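Local coordinates for 3-oxoacyl-[acyl-carrier-protein] synthase, mitochondrial (Arabidopsis thaliana, PDB 2IX4) that catalyses the condensation steps of mitochondrial fatty acid synthesis, adding two carbons from malonyl-ACP to a growing acyl chain, at residues Gly72-Asp75 / Trp79-Ser82; Val65-Asn70 / Val85-Gly90. One frame throughout, in Å; residues are numbered along the deposited sequence.

Two nested contacts illustrate how a long surface loop can be tied down in steps. Interaction 1 closes a short turn, joining 72-75 to 79-82 across helix 76-79; interaction 2 brackets it, reaching from 65-70 to the start of helix 87-102. Their centres are 4 Å apart and their backbones meet directly: F74 N probably donates to P66 O at 2.7 Å, and G68 N to F74 O at 3.0 Å. F74 therefore serves both, its ring packing in interaction 1 and its main chain pinning the first segment of interaction 2. Both lie away from the hexanoic acid pocket, the potassium site and the predicted active-site residues.

Interaction 1 of 2, residues Gly72-Asp75 / Trp79-Ser82; sequences GEFD and WLNS
The ring of F74 meets W79 and L80 with its outer end. F74 CE1 lies 3.5 Å from W79 CD1, and CZ, next to it, touches W79 CB. The phenyl and the five-membered indole ring are tilted by only 19°, but with centroids 5.2 Å apart they are slid so far past each other that they barely overlap and touch only through neighbouring rims. L80 approaches differently: L80 CD1 sits at the phenyl edge, near the ring plane, 3.9 Å from F74 CE2. The CB bond of F74 points neither at 79-82 nor away from it; with CG anti to the backbone N (chi1 172°), the far end of the ring comes nearer and reaches both residues.

Along the main chain, W79 N donates to D75 O at 3.2 Å, the i to i+4 bond of the short helix 76-79. A water then bridges the segments: it donates to E73 O and accepts from D75 N, and it also accepts from W79 NE1 at 3.1 Å, lying in the plane of the indole at its edge. Three bonds hold this water, which in turn probably helps to fix the rotation of the indole.

Further out, D75 is the N-cap of helix 76-79, its OD1 taking the backbone N of A77, while E73 O also accepts from R16 NE. Y67 and Y91 each pack edge-to-face with the F74 ring, and V65 touches it as well. The short helix is thus spanned at its two ends, with L80 already leaving helical geometry. W79 rests on V93, C94 and D97 of helix 87-102, L80 on N87, and a backbone bond from G72 to R16 links the loop after strand 61-63 to strand 15-16.

Interaction 2 of 2, residues Val65-Asn70 / Val85-Gly90; sequences VPYGSN and VANFIG
Y67 and N87 meet through their polar ends, the phenol OH of Y67 lying 2.8 Å from N87 ND2. The amide nitrogen comes up at the edge of the tyrosine ring, near its plane, and the amide and ring planes are turned 35° from each other. Y67 CG stands anti to the carbonyl carbon (chi1 -79°); the CB bond points toward 85-90, and the ring carries OH to the N87 amide.

This single close approach is the tight part; the two segments bury just 60 Å² between them. The phenol has a firmer partner in Y91, whose OH is hydrogen-bonded to that of Y67 one helical turn beyond N87. V65 O lies at the edge of the Y67 ring, in its plane. By contrast, S69 and N70 carry the loop out to the exposed surface, past G68, where a CB would be jammed against the carbonyl O of Y67.

On the helix side, A86 occupies the N-cap position, and A86 O accepts from G90 N at 3.2 Å. The contact is thus a tyrosine reaching from an irregular loop to the first turn of helix 87-102, in the N-terminal half of the thiolase-like ketosynthase fold.

Interaction 1 of 2, residues Gly72-Asp75 / Trp79-Ser82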
loop_
_atom_site.group_PDB
_atom_site.type_symbol
_atom_site.label_atom_id
_atom_site.label_comp_id
_atom_site.label_asym_id
_atom_site.label_seq_id
_atom_site.Cartn_x
_atom_site.Cartn_y
_atom_site.Cartn_z
ATOM N N GLY A 72 -7.655 25.780 -14.648
ATOM C CA GLY A 72 -7.328 25.637 -13.230
ATOM C C GLY A 72 -8.327 24.825 -12.425
ATOM O O GLY A 72 -8.193 24.709 -11.204
ATOM N N GLU A 73 -9.324 24.256 -13.105
ATOM C CA GLU A 73 -10.365 23.452 -12.451
ATOM C C GLU A 73 -10.319 21.984 -12.883
ATOM O O GLU A 73 -9.923 21.669 -14.009
ATOM C CB GLU A 73 -11.755 24.038 -12.730
ATOM C CG GLU A 73 -11.957 25.448 -12.187
ATOM C CD GLU A 73 -13.314 26.039 -12.542
ATOM O OE1 GLU A 73 -13.824 26.849 -11.744
ATOM O OE2 GLU A 73 -13.872 25.703 -13.610
ATOM N N PHE A 74 -10.724 21.095 -11.977
ATOM C CA PHE A 74 -10.761 19.659 -12.247
ATOM C C PHE A 74 -12.104 19.267 -12.863
ATOM O O PHE A 74 -13.143 19.378 -12.212
ATOM C CB PHE A 74 -10.511 18.878 -10.951
ATOM C CG PHE A 74 -10.715 17.394 -11.077
ATOM C CD1 PHE A 74 -9.724 16.586 -11.631
ATOM C CD2 PHE A 74 -11.895 16.799 -10.625
ATOM C CE1 PHE A 74 -9.907 15.210 -11.742
ATOM C CE2 PHE A 74 -12.090 15.426 -10.735
ATOM C CZ PHE A 74 -11.094 14.628 -11.293
ATOM N N ASP A 75 -12.075 18.808 -14.112
ATOM C CA ASP A 75 -13.295 18.436 -14.835
ATOM C C ASP A 75 -13.665 16.967 -14.626
ATOM O O ASP A 75 -13.071 16.074 -15.234
ATOM C CB ASP A 75 -13.144 18.745 -16.332
ATOM C CG ASP A 75 -14.453 18.625 -17.097
ATOM O OD1 ASP A 75 -15.514 18.399 -16.474
ATOM O OD2 ASP A 75 -14.420 18.766 -18.338
ATOM N N TRP A 79 -12.362 13.112 -16.225
ATOM C CA TRP A 79 -11.509 12.235 -15.420
ATOM C C TRP A 79 -12.275 11.216 -14.582
ATOM O O TRP A 79 -11.703 10.219 -14.133
ATOM C CB TRP A 79 -10.591 13.067 -14.516
ATOM C CG TRP A 79 -9.757 14.063 -15.271
ATOM C CD1 TRP A 79 -9.871 15.424 -15.232
ATOM C CD2 TRP A 79 -8.695 13.775 -16.191
ATOM N NE1 TRP A 79 -8.943 16.000 -16.065
ATOM C CE2 TRP A 79 -8.208 15.012 -16.667
ATOM C CE3 TRP A 79 -8.104 12.591 -16.657
ATOM C CZ2 TRP A 79 -7.158 15.102 -17.590
ATOM C CZ3 TRP A 79 -7.061 12.681 -17.576
ATOM C CH2 TRP A 79 -6.601 13.929 -18.030
ATOM N N LEU A 80 -13.561 11.477 -14.366
ATOM C CA LEU A 80 -14.421 10.571 -13.609
ATOM C C LEU A 80 -15.576 10.093 -14.484
ATOM O O LEU A 80 -16.735 10.133 -14.073
ATOM C CB LEU A 80 -14.938 11.252 -12.331
ATOM C CG LEU A 80 -13.926 11.814 -11.325
ATOM C CD1 LEU A 80 -14.637 12.550 -10.199
ATOM C CD2 LEU A 80 -13.048 10.720 -10.762
ATOM N N ASN A 81 -15.239 9.630 -15.687
ATOM C CA ASN A 81 -16.226 9.255 -16.703
ATOM C C ASN A 81 -16.457 7.746 -16.828
ATOM O O ASN A 81 -16.900 7.260 -17.871
ATOM C CB ASN A 81 -15.843 9.859 -18.065
ATOM C CG ASN A 81 -14.505 9.343 -18.596
ATOM O OD1 ASN A 81 -13.659 8.846 -17.843
ATOM N ND2 ASN A 81 -14.309 9.471 -19.905
ATOM N N SER A 82 -16.159 7.015 -15.759
ATOM C CA SER A 82 -16.314 5.563 -15.735
ATOM C C SER A 82 -16.869 5.102 -14.391
ATOM O O SER A 82 -16.633 5.738 -13.361
ATOM C CB SER A 82 -14.972 4.883 -16.025
ATOM O OG SER A 82 -15.010 3.504 -15.702
HETATM O O HOH W 1 -9.660 18.991 -15.776
#

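Interaction 2 of 2, residues Val65-Asn70 / Val85-Gly90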
loop_
_atom_site.group_PDB
_atom_site.type_symbol
_atom_site.label_atom_id
_atom_site.label_comp_id
_atom_site.label_asym_id
_atom_site.label_seq_id
_atom_site.Cartn_x
_atom_site.Cartn_y
_atom_site.Cartn_z
ATOM N N VAL A 65 -10.482 20.355 -3.867
ATOM C CA VAL A 65 -10.136 20.533 -5.273
ATOM C C VAL A 65 -11.284 21.278 -5.967
ATOM O O VAL A 65 -12.441 20.876 -5.837
ATOM C CB VAL A 65 -9.900 19.166 -5.963
ATOM C CG1 VAL A 65 -9.898 19.312 -7.485
ATOM C CG2 VAL A 65 -8.607 18.528 -5.465
ATOM N N PRO A 66 -10.971 22.374 -6.690
ATOM C CA PRO A 66 -12.004 23.060 -7.466
ATOM C C PRO A 66 -12.398 22.287 -8.728
ATOM O O PRO A 66 -11.543 21.978 -9.567
ATOM C CB PRO A 66 -11.346 24.397 -7.829
ATOM C CG PRO A 66 -9.897 24.116 -7.837
ATOM C CD PRO A 66 -9.658 23.038 -6.809
ATOM N N TYR A 67 -13.687 21.978 -8.842
ATOM C CA TYR A 67 -14.233 21.268 -9.999
ATOM C C TYR A 67 -14.753 22.261 -11.025
ATOM O O TYR A 67 -15.164 23.363 -10.669
ATOM C CB TYR A 67 -15.383 20.351 -9.569
ATOM C CG TYR A 67 -14.977 19.032 -8.933
ATOM C CD1 TYR A 67 -15.539 17.832 -9.367
ATOM C CD2 TYR A 67 -14.054 18.984 -7.888
ATOM C CE1 TYR A 67 -15.182 16.617 -8.784
ATOM C CE2 TYR A 67 -13.692 17.775 -7.303
ATOM C CZ TYR A 67 -14.261 16.597 -7.756
ATOM O OH TYR A 67 -13.905 15.398 -7.178
ATOM N N GLY A 68 -14.743 21.870 -12.294
ATOM C CA GLY A 68 -15.275 22.723 -13.352
ATOM C C GLY A 68 -14.583 22.523 -14.683
ATOM O O GLY A 68 -13.556 21.849 -14.764
ATOM N N SER A 69 -15.150 23.124 -15.725
ATOM C CA SER A 69 -14.644 22.965 -17.087
ATOM C C SER A 69 -13.769 24.140 -17.541
ATOM O O SER A 69 -13.404 24.236 -18.719
ATOM C CB SER A 69 -15.811 22.758 -18.056
ATOM O OG SER A 69 -16.828 23.713 -17.829
ATOM N N ASN A 70 -13.435 25.021 -16.600
ATOM C CA ASN A 70 -12.606 26.199 -16.872
ATOM C C ASN A 70 -11.139 25.958 -16.487
ATOM O O ASN A 70 -10.843 24.985 -15.788
ATOM C CB ASN A 70 -13.174 27.423 -16.141
ATOM C CG ASN A 70 -14.608 27.730 -16.538
ATOM O OD1 ASN A 70 -14.908 27.963 -17.710
ATOM N ND2 ASN A 70 -15.503 27.737 -15.555
ATOM N N VAL A 85 -14.256 4.226 -11.576
ATOM C CA VAL A 85 -13.345 5.295 -11.173
ATOM C C VAL A 85 -13.877 6.088 -9.971
ATOM O O VAL A 85 -14.790 6.910 -10.102
ATOM C CB VAL A 85 -13.001 6.249 -12.361
ATOM C CG1 VAL A 85 -12.056 7.362 -11.915
ATOM C CG2 VAL A 85 -12.367 5.473 -13.512
ATOM N N ALA A 86 -13.303 5.822 -8.801
ATOM C CA ALA A 86 -13.535 6.652 -7.623
ATOM C C ALA A 86 -12.720 7.937 -7.757
ATOM O O ALA A 86 -11.804 8.017 -8.585
ATOM C CB ALA A 86 -13.160 5.904 -6.356
ATOM N N ASN A 87 -13.048 8.935 -6.940
ATOM C CA ASN A 87 -12.427 10.253 -7.051
ATOM C C ASN A 87 -10.904 10.253 -6.936
ATOM O O ASN A 87 -10.232 10.952 -7.695
ATOM C CB ASN A 87 -13.064 11.242 -6.073
ATOM C CG ASN A 87 -14.474 11.638 -6.482
ATOM O OD1 ASN A 87 -15.228 10.829 -7.024
ATOM N ND2 ASN A 87 -14.835 12.885 -6.223
ATOM N N PHE A 88 -10.364 9.453 -6.016
ATOM C CA PHE A 88 -8.910 9.352 -5.863
ATOM C C PHE A 88 -8.226 8.835 -7.134
ATOM O O PHE A 88 -7.119 9.261 -7.464
ATOM C CB PHE A 88 -8.520 8.539 -4.616
ATOM C CG PHE A 88 -8.648 7.043 -4.772
ATOM C CD1 PHE A 88 -7.525 6.263 -5.030
ATOM C CD2 PHE A 88 -9.880 6.410 -4.624
ATOM C CE1 PHE A 88 -7.627 4.881 -5.159
ATOM C CE2 PHE A 88 -9.992 5.024 -4.749
ATOM C CZ PHE A 88 -8.865 4.260 -5.016
ATOM N N ILE A 89 -8.905 7.948 -7.857
ATOM C CA ILE A 89 -8.386 7.430 -9.126
ATOM C C ILE A 89 -8.360 8.522 -10.208
ATOM O O ILE A 89 -7.375 8.655 -10.941
ATOM C CB ILE A 89 -9.166 6.177 -9.609
ATOM C CG1 ILE A 89 -9.024 5.035 -8.597
ATOM C CG2 ILE A 89 -8.679 5.728 -10.996
ATOM C CD1 ILE A 89 -10.031 3.902 -8.770
ATOM N N GLY A 90 -9.436 9.303 -10.291
ATOM C CA GLY A 90 -9.536 10.399 -11.259
ATOM C C GLY A 90 -8.510 11.500 -11.048
ATOM O O GLY A 90 -7.974 12.051 -12.016
#